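Local coordinates for protein uncharacterized N-acetyltransferase D2E76_00625 (Mycobacteroides abscessus, PDB 6YCA) that binds acetyl coenzyme A and, as an Eis-type GCN5-related N-acetyltransferase, probably acetylates amines, though it is incapable of modifying aminoglycosides, at residues S134-E139 against R305-L310; I150-A155 against T407-G412; G78-T83 against A98-G103; T83-V88 against T197-R202. All coordinates share one frame; numbering follows the deposited sequence.

Interaction 1: residues S134-E139 against R305-L310. With ACO (acetyl coenzyme *a), chain G.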
# COMPACT_ATOMS: atom_id res chain seq x y z
N SER A 134 8.69 -0.05 -38.42
CA SER A 134 8.64 -0.30 -36.99
C SER A 134 7.51 0.51 -36.38
O SER A 134 7.07 1.52 -36.94
CB SER A 134 9.96 0.04 -36.30
OG SER A 134 10.07 1.43 -36.05
N LEU A 135 7.05 0.06 -35.21
CA LEU A 135 5.97 0.74 -34.51
C LEU A 135 6.13 0.50 -33.01
O LEU A 135 7.01 -0.23 -32.57
CB LEU A 135 4.58 0.30 -35.01
CG LEU A 135 4.23 -1.19 -35.01
CD1 LEU A 135 3.81 -1.69 -33.63
CD2 LEU A 135 3.14 -1.48 -36.03
N ARG A 136 5.27 1.15 -32.23
CA ARG A 136 5.17 0.91 -30.80
C ARG A 136 3.79 0.31 -30.56
O ARG A 136 2.77 0.99 -30.73
CB ARG A 136 5.36 2.21 -30.02
CG ARG A 136 6.65 2.94 -30.35
CD ARG A 136 7.87 2.14 -29.92
NE ARG A 136 9.12 2.76 -30.34
CZ ARG A 136 9.78 2.44 -31.45
NH1 ARG A 136 9.32 1.49 -32.25
NH2 ARG A 136 10.91 3.06 -31.76
N ALA A 137 3.76 -0.96 -30.15
CA ALA A 137 2.50 -1.69 -30.08
C ALA A 137 1.74 -1.37 -28.80
O ALA A 137 2.31 -1.37 -27.71
CB ALA A 137 2.78 -3.19 -30.17
N SER A 138 0.44 -1.09 -28.95
CA SER A 138 -0.40 -0.92 -27.78
C SER A 138 -0.69 -2.25 -27.10
O SER A 138 -0.87 -2.30 -25.88
CB SER A 138 -1.70 -0.22 -28.17
OG SER A 138 -2.45 -1.03 -29.06
N GLU A 139 -0.76 -3.33 -27.87
CA GLU A 139 -0.90 -4.68 -27.36
C GLU A 139 0.13 -5.57 -28.02
O GLU A 139 0.47 -5.39 -29.19
CB GLU A 139 -2.32 -5.21 -27.61
CG GLU A 139 -3.29 -4.96 -26.46
CD GLU A 139 -4.73 -5.30 -26.81
OE1 GLU A 139 -5.16 -5.01 -27.95
OE2 GLU A 139 -5.44 -5.86 -25.95
N ARG A 305 10.38 -3.43 -20.78
CA ARG A 305 9.23 -3.56 -21.66
C ARG A 305 9.72 -3.66 -23.10
O ARG A 305 10.79 -3.14 -23.44
CB ARG A 305 8.27 -2.37 -21.49
CG ARG A 305 6.91 -2.53 -22.16
CD ARG A 305 5.95 -1.44 -21.70
NE ARG A 305 4.59 -1.64 -22.22
CZ ARG A 305 3.65 -2.34 -21.60
NH1 ARG A 305 3.92 -2.94 -20.44
NH2 ARG A 305 2.44 -2.46 -22.13
N ASP A 306 8.93 -4.34 -23.94
CA ASP A 306 9.24 -4.38 -25.36
C ASP A 306 9.16 -2.98 -25.95
O ASP A 306 8.37 -2.14 -25.51
CB ASP A 306 8.25 -5.29 -26.10
CG ASP A 306 6.80 -4.93 -25.82
OD1 ASP A 306 6.36 -5.04 -24.66
OD2 ASP A 306 6.10 -4.51 -26.76
N GLU A 307 10.00 -2.73 -26.95
CA GLU A 307 10.05 -1.40 -27.55
C GLU A 307 9.79 -1.44 -29.05
O GLU A 307 8.68 -1.14 -29.50
CB GLU A 307 11.39 -0.71 -27.26
CG GLU A 307 11.37 0.75 -27.65
CD GLU A 307 12.69 1.44 -27.41
OE1 GLU A 307 13.74 0.89 -27.80
OE2 GLU A 307 12.66 2.53 -26.80
N THR A 308 10.81 -1.81 -29.83
CA THR A 308 10.69 -1.77 -31.28
C THR A 308 10.04 -3.06 -31.77
O THR A 308 10.58 -4.15 -31.57
CB THR A 308 12.06 -1.62 -31.93
OG1 THR A 308 12.73 -0.46 -31.40
CG2 THR A 308 11.91 -1.47 -33.43
N TRP A 309 8.88 -2.93 -32.42
CA TRP A 309 8.29 -4.02 -33.18
C TRP A 309 8.72 -3.81 -34.62
O TRP A 309 8.18 -2.94 -35.32
CB TRP A 309 6.77 -4.04 -33.02
CG TRP A 309 6.31 -4.50 -31.67
CD1 TRP A 309 6.35 -3.78 -30.52
CD2 TRP A 309 5.78 -5.78 -31.33
NE1 TRP A 309 5.86 -4.54 -29.48
CE2 TRP A 309 5.51 -5.77 -29.95
CE3 TRP A 309 5.51 -6.94 -32.06
CZ2 TRP A 309 4.97 -6.87 -29.29
CZ3 TRP A 309 4.97 -8.03 -31.40
CH2 TRP A 309 4.71 -7.98 -30.03
N LEU A 310 9.71 -4.58 -35.06
CA LEU A 310 10.35 -4.39 -36.35
C LEU A 310 9.76 -5.35 -37.38
O LEU A 310 9.53 -6.53 -37.09
CB LEU A 310 11.85 -4.62 -36.24
CG LEU A 310 12.67 -4.45 -37.51
CD1 LEU A 310 12.49 -3.06 -38.07
CD2 LEU A 310 14.13 -4.73 -37.24
N1A ACO G . -6.24 -8.72 -29.40
C2A ACO G . -6.17 -9.98 -29.85
N3A ACO G . -6.28 -10.40 -31.11
C4A ACO G . -6.49 -9.47 -32.08
C5A ACO G . -6.58 -8.12 -31.73
C6A ACO G . -6.45 -7.74 -30.30
N6A ACO G . -6.54 -6.44 -29.93
N7A ACO G . -6.79 -7.41 -32.85
C8A ACO G . -6.82 -8.29 -33.88
N9A ACO G . -6.66 -9.54 -33.41
C1B ACO G . -6.62 -10.77 -34.25
C2B ACO G . -8.01 -11.13 -34.75
O2B ACO G . -8.64 -12.06 -33.87
C3B ACO G . -7.64 -11.83 -36.05
O3B ACO G . -7.25 -13.16 -35.73
P3B ACO G . -7.75 -14.39 -36.64
O7A ACO G . -9.26 -14.40 -36.66
O8A ACO G . -7.20 -14.22 -38.04
O9A ACO G . -7.23 -15.67 -36.03
C4B ACO G . -6.40 -11.09 -36.53
O4B ACO G . -5.80 -10.49 -35.38
C5B ACO G . -6.71 -10.01 -37.57
O5B ACO G . -7.75 -9.21 -37.03
P1A ACO G . -8.42 -7.99 -37.84
O1A ACO G . -9.87 -8.32 -38.08
O2A ACO G . -7.67 -7.81 -39.13
O3A ACO G . -8.29 -6.66 -36.96
P2A ACO G . -9.35 -5.56 -36.47
O4A ACO G . -10.14 -5.07 -37.66
O5A ACO G . -10.27 -6.17 -35.44
O6A ACO G . -8.52 -4.36 -35.79
CBP ACO G . -7.14 -3.49 -34.00
CCP ACO G . -7.51 -4.69 -34.84
CDP ACO G . -6.79 -2.31 -34.90
CEP ACO G . -5.96 -3.84 -33.12
CAP ACO G . -8.38 -3.17 -33.16
OAP ACO G . -8.64 -4.30 -32.32
C9P ACO G . -8.24 -1.93 -32.32
O9P ACO G . -8.59 -0.85 -32.76
N8P ACO G . -7.74 -2.10 -31.09
C7P ACO G . -7.57 -1.03 -30.13
C6P ACO G . -6.65 0.08 -30.61
C5P ACO G . -5.24 -0.42 -30.82
O5P ACO G . -4.76 -1.25 -30.06
N4P ACO G . -4.59 0.07 -31.87
C3P ACO G . -3.22 -0.30 -32.14
C2P ACO G . -2.27 0.84 -31.78
S1P ACO G . -0.62 0.34 -32.15
C ACO G . -0.15 1.65 -33.08
O ACO G . -0.74 2.71 -32.95
CH3 ACO G . 0.97 1.49 -34.07

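Interaction 2: residues I150-A155 against T407-G412. With SO4 (sulfate ion), chain J.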
# COMPACT_ATOMS: atom_id res chain seq x y z
N ILE A 150 9.67 -8.33 -32.08
CA ILE A 150 10.22 -7.44 -31.07
C ILE A 150 11.73 -7.38 -31.26
O ILE A 150 12.44 -8.35 -30.98
CB ILE A 150 9.86 -7.89 -29.65
CG1 ILE A 150 8.34 -7.95 -29.48
CG2 ILE A 150 10.47 -6.94 -28.64
CD1 ILE A 150 7.90 -8.43 -28.12
N ALA A 151 12.24 -6.23 -31.72
CA ALA A 151 13.65 -6.11 -32.06
C ALA A 151 14.48 -5.38 -31.02
O ALA A 151 15.68 -5.65 -30.91
CB ALA A 151 13.82 -5.40 -33.41
N THR A 152 13.89 -4.45 -30.26
CA THR A 152 14.59 -3.78 -29.17
C THR A 152 13.70 -3.72 -27.95
O THR A 152 12.47 -3.71 -28.06
CB THR A 152 14.99 -2.33 -29.52
OG1 THR A 152 13.86 -1.47 -29.36
CG2 THR A 152 15.53 -2.23 -30.94
N SER A 153 14.33 -3.63 -26.78
CA SER A 153 13.62 -3.44 -25.53
C SER A 153 14.26 -2.28 -24.78
O SER A 153 15.41 -1.91 -25.03
CB SER A 153 13.64 -4.70 -24.65
OG SER A 153 13.00 -5.79 -25.29
N SER A 154 13.49 -1.70 -23.86
CA SER A 154 13.93 -0.58 -23.06
C SER A 154 13.77 -0.90 -21.58
O SER A 154 12.96 -1.75 -21.19
CB SER A 154 13.13 0.68 -23.41
OG SER A 154 11.79 0.58 -22.96
N ALA A 155 14.57 -0.23 -20.76
CA ALA A 155 14.57 -0.45 -19.32
C ALA A 155 14.38 0.87 -18.58
O ALA A 155 14.60 1.95 -19.14
CB ALA A 155 15.85 -1.16 -18.83
N THR A 407 26.50 -4.00 -28.36
CA THR A 407 25.51 -3.23 -27.63
C THR A 407 24.11 -3.72 -27.97
O THR A 407 23.83 -4.09 -29.11
CB THR A 407 25.61 -1.73 -27.96
OG1 THR A 407 25.36 -1.53 -29.35
CG2 THR A 407 27.00 -1.20 -27.60
N GLN A 408 23.24 -3.71 -26.97
CA GLN A 408 21.84 -4.01 -27.22
C GLN A 408 21.20 -2.84 -27.97
O GLN A 408 21.43 -1.68 -27.61
CB GLN A 408 21.11 -4.25 -25.91
CG GLN A 408 21.39 -5.60 -25.30
CD GLN A 408 20.71 -6.72 -26.05
OE1 GLN A 408 19.50 -6.69 -26.28
NE2 GLN A 408 21.49 -7.72 -26.46
N PRO A 409 20.41 -3.11 -29.00
CA PRO A 409 19.78 -2.02 -29.75
C PRO A 409 18.73 -1.33 -28.90
O PRO A 409 18.13 -1.92 -27.99
CB PRO A 409 19.13 -2.74 -30.93
CG PRO A 409 18.83 -4.10 -30.39
CD PRO A 409 19.97 -4.43 -29.47
N PHE A 410 18.49 -0.06 -29.22
CA PHE A 410 17.64 0.77 -28.39
C PHE A 410 17.25 2.01 -29.18
O PHE A 410 18.11 2.65 -29.79
CB PHE A 410 18.40 1.17 -27.13
CG PHE A 410 17.74 2.24 -26.34
CD1 PHE A 410 16.60 1.97 -25.61
CD2 PHE A 410 18.25 3.52 -26.31
CE1 PHE A 410 15.98 2.95 -24.87
CE2 PHE A 410 17.65 4.51 -25.58
CZ PHE A 410 16.50 4.23 -24.85
N ALA A 411 15.95 2.33 -29.19
CA ALA A 411 15.43 3.52 -29.85
C ALA A 411 14.96 4.47 -28.75
O ALA A 411 13.86 4.31 -28.21
CB ALA A 411 14.27 3.15 -30.78
N GLY A 412 15.76 5.48 -28.44
CA GLY A 412 15.38 6.38 -27.36
C GLY A 412 14.15 7.24 -27.61
O GLY A 412 13.90 8.20 -26.86
S SO4 J . 28.32 -2.59 -31.67
O1 SO4 J . 27.92 -1.19 -31.78
O2 SO4 J . 29.18 -2.75 -30.49
O3 SO4 J . 29.06 -2.99 -32.86
O4 SO4 J . 27.14 -3.43 -31.52

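Interaction 3: residues G78-T83 against A98-G103. With ACO (acetyl coenzyme *a), chain G.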
# COMPACT_ATOMS: atom_id res chain seq x y z
N GLY A 78 -7.96 3.18 -39.75
CA GLY A 78 -6.85 3.71 -40.52
C GLY A 78 -5.51 3.27 -39.99
O GLY A 78 -5.40 2.65 -38.92
N ALA A 79 -4.47 3.59 -40.76
CA ALA A 79 -3.09 3.31 -40.41
C ALA A 79 -2.21 4.31 -41.14
O ALA A 79 -2.39 4.55 -42.34
CB ALA A 79 -2.70 1.88 -40.81
N ASP A 80 -1.27 4.92 -40.41
CA ASP A 80 -0.42 5.99 -40.90
C ASP A 80 1.05 5.62 -40.71
O ASP A 80 1.39 4.66 -40.01
CB ASP A 80 -0.75 7.31 -40.18
CG ASP A 80 -0.08 8.52 -40.82
OD1 ASP A 80 -0.32 8.79 -42.01
OD2 ASP A 80 0.67 9.23 -40.12
N SER A 81 1.92 6.40 -41.33
CA SER A 81 3.36 6.20 -41.18
C SER A 81 4.07 7.50 -41.51
O SER A 81 3.50 8.43 -42.09
CB SER A 81 3.87 5.05 -42.06
OG SER A 81 3.44 5.22 -43.39
N TYR A 82 5.35 7.56 -41.13
CA TYR A 82 6.20 8.71 -41.39
C TYR A 82 7.45 8.27 -42.13
O TYR A 82 7.96 7.17 -41.91
CB TYR A 82 6.61 9.40 -40.07
CG TYR A 82 5.46 10.08 -39.37
CD1 TYR A 82 4.56 9.36 -38.61
CD2 TYR A 82 5.28 11.46 -39.48
CE1 TYR A 82 3.50 9.98 -37.97
CE2 TYR A 82 4.23 12.09 -38.84
CZ TYR A 82 3.34 11.34 -38.09
OH TYR A 82 2.29 11.95 -37.45
N THR A 83 7.94 9.14 -43.00
CA THR A 83 9.21 8.91 -43.67
C THR A 83 10.33 9.07 -42.64
O THR A 83 10.50 10.15 -42.07
CB THR A 83 9.38 9.93 -44.80
OG1 THR A 83 8.27 9.83 -45.70
CG2 THR A 83 10.67 9.68 -45.57
N ALA A 98 7.98 4.65 -40.09
CA ALA A 98 7.51 4.72 -38.70
C ALA A 98 5.99 4.64 -38.71
O ALA A 98 5.29 5.65 -38.86
CB ALA A 98 8.03 5.99 -38.04
N VAL A 99 5.47 3.43 -38.54
CA VAL A 99 4.03 3.18 -38.58
C VAL A 99 3.40 3.59 -37.26
O VAL A 99 3.94 3.33 -36.18
CB VAL A 99 3.75 1.70 -38.90
CG1 VAL A 99 2.27 1.41 -38.85
CG2 VAL A 99 4.32 1.34 -40.26
N THR A 100 2.24 4.24 -37.35
CA THR A 100 1.50 4.67 -36.17
C THR A 100 0.07 4.97 -36.59
O THR A 100 -0.32 4.76 -37.74
CB THR A 100 2.18 5.88 -35.52
OG1 THR A 100 1.51 6.20 -34.29
CG2 THR A 100 2.12 7.08 -36.45
N HIS A 101 -0.73 5.44 -35.63
CA HIS A 101 -2.12 5.84 -35.86
C HIS A 101 -3.01 4.67 -36.29
O HIS A 101 -4.07 4.89 -36.89
CB HIS A 101 -2.23 7.01 -36.84
CG HIS A 101 -1.43 8.21 -36.42
ND1 HIS A 101 -0.90 9.09 -37.33
CD2 HIS A 101 -1.08 8.65 -35.20
CE1 HIS A 101 -0.24 10.04 -36.68
NE2 HIS A 101 -0.34 9.80 -35.39
N ILE A 102 -2.61 3.44 -36.02
CA ILE A 102 -3.40 2.27 -36.39
C ILE A 102 -4.56 2.14 -35.41
O ILE A 102 -4.37 2.18 -34.19
CB ILE A 102 -2.54 1.00 -36.38
CG1 ILE A 102 -1.51 1.03 -37.51
CG2 ILE A 102 -3.42 -0.23 -36.50
CD1 ILE A 102 -0.73 -0.25 -37.64
N GLY A 103 -5.77 1.97 -35.94
CA GLY A 103 -6.94 1.80 -35.09
C GLY A 103 -8.23 1.62 -35.86
O GLY A 103 -8.39 2.16 -36.96
N1A ACO G . -6.24 -8.72 -29.40
C2A ACO G . -6.17 -9.98 -29.85
N3A ACO G . -6.28 -10.40 -31.11
C4A ACO G . -6.49 -9.47 -32.08
C5A ACO G . -6.58 -8.12 -31.73
C6A ACO G . -6.45 -7.74 -30.30
N6A ACO G . -6.54 -6.44 -29.93
N7A ACO G . -6.79 -7.41 -32.85
C8A ACO G . -6.82 -8.29 -33.88
N9A ACO G . -6.66 -9.54 -33.41
C1B ACO G . -6.62 -10.77 -34.25
C2B ACO G . -8.01 -11.13 -34.75
O2B ACO G . -8.64 -12.06 -33.87
C3B ACO G . -7.64 -11.83 -36.05
O3B ACO G . -7.25 -13.16 -35.73
P3B ACO G . -7.75 -14.39 -36.64
O7A ACO G . -9.26 -14.40 -36.66
O8A ACO G . -7.20 -14.22 -38.04
O9A ACO G . -7.23 -15.67 -36.03
C4B ACO G . -6.40 -11.09 -36.53
O4B ACO G . -5.80 -10.49 -35.38
C5B ACO G . -6.71 -10.01 -37.57
O5B ACO G . -7.75 -9.21 -37.03
P1A ACO G . -8.42 -7.99 -37.84
O1A ACO G . -9.87 -8.32 -38.08
O2A ACO G . -7.67 -7.81 -39.13
O3A ACO G . -8.29 -6.66 -36.96
P2A ACO G . -9.35 -5.56 -36.47
O4A ACO G . -10.14 -5.07 -37.66
O5A ACO G . -10.27 -6.17 -35.44
O6A ACO G . -8.52 -4.36 -35.79
CBP ACO G . -7.14 -3.49 -34.00
CCP ACO G . -7.51 -4.69 -34.84
CDP ACO G . -6.79 -2.31 -34.90
CEP ACO G . -5.96 -3.84 -33.12
CAP ACO G . -8.38 -3.17 -33.16
OAP ACO G . -8.64 -4.30 -32.32
C9P ACO G . -8.24 -1.93 -32.32
O9P ACO G . -8.59 -0.85 -32.76
N8P ACO G . -7.74 -2.10 -31.09
C7P ACO G . -7.57 -1.03 -30.13
C6P ACO G . -6.65 0.08 -30.61
C5P ACO G . -5.24 -0.42 -30.82
O5P ACO G . -4.76 -1.25 -30.06
N4P ACO G . -4.59 0.07 -31.87
C3P ACO G . -3.22 -0.30 -32.14
C2P ACO G . -2.27 0.84 -31.78
S1P ACO G . -0.62 0.34 -32.15
C ACO G . -0.15 1.65 -33.08
O ACO G . -0.74 2.71 -32.95
CH3 ACO G . 0.97 1.49 -34.07

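Interaction 4: residues T83-V88 against T197-R202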
# COMPACT_ATOMS: atom_id res chain seq x y z
N THR A 83 7.94 9.14 -43.00
CA THR A 83 9.21 8.91 -43.67
C THR A 83 10.33 9.07 -42.64
O THR A 83 10.50 10.15 -42.07
CB THR A 83 9.38 9.93 -44.80
OG1 THR A 83 8.27 9.83 -45.70
CG2 THR A 83 10.67 9.68 -45.57
N SER A 84 11.09 8.00 -42.41
CA SER A 84 12.07 7.99 -41.34
C SER A 84 13.27 7.17 -41.77
O SER A 84 13.32 6.61 -42.87
CB SER A 84 11.44 7.45 -40.05
OG SER A 84 12.40 7.31 -39.02
N TRP A 85 14.26 7.09 -40.88
CA TRP A 85 15.39 6.19 -41.04
C TRP A 85 15.59 5.38 -39.76
O TRP A 85 15.04 5.71 -38.71
CB TRP A 85 16.69 6.93 -41.42
CG TRP A 85 17.04 8.13 -40.58
CD1 TRP A 85 16.93 9.44 -40.94
CD2 TRP A 85 17.60 8.13 -39.25
NE1 TRP A 85 17.36 10.25 -39.92
CE2 TRP A 85 17.78 9.47 -38.87
CE3 TRP A 85 17.96 7.12 -38.35
CZ2 TRP A 85 18.30 9.83 -37.63
CZ3 TRP A 85 18.48 7.48 -37.12
CH2 TRP A 85 18.64 8.83 -36.77
N LEU A 86 16.35 4.30 -39.87
CA LEU A 86 16.64 3.44 -38.73
C LEU A 86 18.09 2.99 -38.82
O LEU A 86 18.54 2.54 -39.88
CB LEU A 86 15.73 2.21 -38.71
CG LEU A 86 15.66 1.38 -37.43
CD1 LEU A 86 14.27 0.80 -37.29
CD2 LEU A 86 16.69 0.27 -37.44
N THR A 87 18.81 3.11 -37.70
CA THR A 87 20.23 2.74 -37.65
C THR A 87 20.37 1.25 -37.36
O THR A 87 19.94 0.77 -36.30
CB THR A 87 20.95 3.57 -36.58
OG1 THR A 87 20.76 4.97 -36.84
CG2 THR A 87 22.44 3.25 -36.58
N VAL A 88 20.96 0.52 -38.30
CA VAL A 88 21.18 -0.92 -38.20
C VAL A 88 22.60 -1.17 -37.72
O VAL A 88 23.43 -0.25 -37.75
CB VAL A 88 20.91 -1.60 -39.55
CG1 VAL A 88 19.50 -1.31 -40.01
CG2 VAL A 88 21.94 -1.15 -40.58
N THR A 197 22.81 1.93 -32.39
CA THR A 197 21.96 0.99 -33.11
C THR A 197 20.55 1.00 -32.53
O THR A 197 20.37 0.93 -31.31
CB THR A 197 22.54 -0.42 -33.03
OG1 THR A 197 23.85 -0.42 -33.60
CG2 THR A 197 21.67 -1.39 -33.80
N GLY A 198 19.55 1.08 -33.41
CA GLY A 198 18.16 1.18 -33.03
C GLY A 198 17.59 2.58 -33.12
O GLY A 198 16.36 2.74 -33.11
N SER A 199 18.44 3.60 -33.21
CA SER A 199 17.97 4.98 -33.29
C SER A 199 17.16 5.21 -34.57
O SER A 199 17.42 4.61 -35.61
CB SER A 199 19.16 5.94 -33.22
OG SER A 199 20.11 5.67 -34.23
N VAL A 200 16.15 6.07 -34.46
CA VAL A 200 15.27 6.39 -35.56
C VAL A 200 15.24 7.90 -35.72
O VAL A 200 15.59 8.65 -34.81
CB VAL A 200 13.84 5.83 -35.38
CG1 VAL A 200 13.89 4.35 -35.04
CG2 VAL A 200 13.10 6.62 -34.31
N ALA A 201 14.83 8.35 -36.90
CA ALA A 201 14.73 9.78 -37.16
C ALA A 201 13.65 10.41 -36.28
O ALA A 201 12.60 9.81 -36.02
CB ALA A 201 14.37 10.02 -38.63
N ARG A 202 13.92 11.64 -35.84
CA ARG A 202 12.94 12.47 -35.14
C ARG A 202 12.57 13.62 -36.06
O ARG A 202 13.24 14.67 -36.05
CB ARG A 202 13.51 12.99 -33.81
CG ARG A 202 13.56 11.94 -32.71
CD ARG A 202 14.12 12.51 -31.42
NE ARG A 202 14.20 11.50 -30.37
CZ ARG A 202 14.58 11.74 -29.12
NH1 ARG A 202 14.92 12.97 -28.75
NH2 ARG A 202 14.60 10.76 -28.24

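Interaction 1: residues S134-E139 against R305-L310
Two GNAT units meet here: strand 299-312, from the second acetyltransferase unit, lies antiparallel beside strand 132-135 of the first. The hydrogen-bonded pair L135 and W309 fixes the register, with L135 N giving to W309 O at 3.2 Å and W309 N returning to L135 O at 3.3 Å, the latter almost straight. Beyond L135 the chain veers off towards the cofactor. W309 has CG anti to the carbonyl carbon (chi1 -72°), which lays its indole under A137: the methyl CB sits 3.6 Å from the centroid of the five-membered ring, a CH-pi contact in which the short side chain of alanine lets the backbone pass close over the indole. The same ring is pinned in rotation by W309 NE1, which donates in the ring plane to the anti lone pair of D306 OD2 at 2.7 Å. L135 turns CG between N and the carbonyl carbon (chi1 55°), so that CD1 meets W309 CB; L135 CB lies beside the acetyl CH3. R136 bends at chi2 and brings its guanidinium beside the 307-308 backbone, with E307 CG and T308 OG1 over one face. T308 OG1 is itself hydrogen-bonded to T152 OG1, R136 NH2 is held by T413 O, and the E307 carboxylate bonds to T152 and A411 N. D306 has a second partner, R297 of a neighbouring subunit, in a salt bridge. At the far end two polar side chains take the cofactor: S138 OG donates to the pantetheine carbonyl O5P, and E139 OE1 accepts from the adenine amino group N6A at 2.8 Å.

Interaction 2: residues I150-A155 against T407-G412
Strand 149-160 carries a classic beta bulge, where A151 and T152 both face T308 of the neighbouring strand, and T152 points toward the C-terminal loop that follows helix 395-403. No hydrogen bond joins the two segments; the contact is packing, centred on T152 and P409. The threonine methyl CG2 lies 3.6 Å from P409 CB, the two side chains sliding past each other in opposite directions, and T152 CB rests 3.5 Å from P409 O. The ring of P409 reaches further along the bulge, its CG coming to 3.5 Å from A151 O. A threonine suits this place because its branches divide the work. CG2 serves the proline, whereas OG1, set between N and the carbonyl carbon (chi1 80°), bonds to T308 OG1 and to the E307 carboxylate. E307 OE1 also accepts from A411 N, so a single buried carboxylate oxygen grips both the strand and the loop. F410 carries its ring away from its own backbone N (chi1 168°) and offers an edge to the strand, CE1 standing 3.9 Å from S154 CB in the ring plane. P284 also packs against F410, and G412 N lies over one face of its ring. L374 covers A151 and T152. The outer end of the loop meets a sulfate ion, probably from the crystallisation liquor: T407 N donates to its O4 at 3.3 Å.

Interaction 3: residues G78-T83 against A98-G103
The beta hairpin of strands 75-87 and 93-104 brings these antiparallel segments together, their axes 4.4 Å apart at closest. G78 N bonds to G103 O at 3.0 Å, and the reverse bond closes the pair; D80 and T100 repeat the pattern, with D80 N to T100 O at 2.8 Å. Between these pairs the register slips by one residue. H101 and I102 both lie opposite A79, a beta bulge that H101 allows by adopting a positive phi of 64°. In the GNAT fold a bulge in this strand turns backbone groups towards the cofactor, and here I102 O receives a weak hydrogen bond from the pantetheine N4P. I102 itself packs CG1 on A79 CB at 3.6 Å. Across the other face, D80 swings CG anti to its backbone N (chi1 -169°), setting its carboxylate nearly coplanar with the H101 imidazole, so that ND1 makes a weak bond to OD2. Threonine suits position 100 by splitting its branches: T100 CG2 lies over the centre of the same imidazole and touches the edge of Y82 at CE1, 3.6 Å away, while OG1 is hydrogen-bonded to F415 O. Y82 OH, anchored by L60 O, lies 3.3 Å from H101 CE1.

Interaction 4: residues T83-V88 against T197-R202
T87 is the polar hub, gripping the loop through both backbone and side chain. Its N donates to S199 O at 2.9 Å, nearly along the C=O axis, and its O accepts from G198 N. T87 OG1 donates to S199 OG at 2.8 Å. Threonine turns OG1 beside its backbone N (chi1 -56°) to reach the serine, and S199 OG is bonded also to W196 O. G198 has a positive phi (102°), at which a side chain would press on the preceding carbonyl. Further back, W85 O takes two donors: A201 N at 3.2 Å and, from its own strand, S84 OG. The loop thus runs antiparallel to the strand, in extended form though not a regular strand itself. W85 packs by folding its indole across the loop, CG set between N and the carbonyl carbon. The methyl of A201 stands 3.4 Å from the centroid of the five-membered ring, a CH-pi contact, while A201 N and V200 C lie over the same face; alanine offers a methyl and nothing longer to the ring. R93 adds a cation-pi contact to the tryptophan. L86 CG meets V200 CG1 at 4.2 Å. The loop connects helix 184-192 to helix 204-216: V200 packs on H96 of strand 93-104, and R202 reaches D253 of strand 248-256 in a salt bridge.

How the interactions relate
From the N terminus, strand 75-87 serves first in interaction 3, whose short hairpin loop closes at 98-103, and then, from the shared T83 onward, in interaction 4, which opens before that closure and so crosses it. Interactions 1 and 2 open at 134-139 and 150-155, both before interaction 4 closes at 197-202; interaction 1 closes at 305-310 and interaction 2 at 407-412. Thus 1, 2 and 4 all cross one another, none nests, and 3 precedes 1 and 2 in series. Strand 132-135 joins 3 to 1 through V99 and S134, strand 299-312 joins 1 to 2, and F410 bonds to T197, joining 2 to 4. Both GNAT units and the C-terminal tail are thereby bound together.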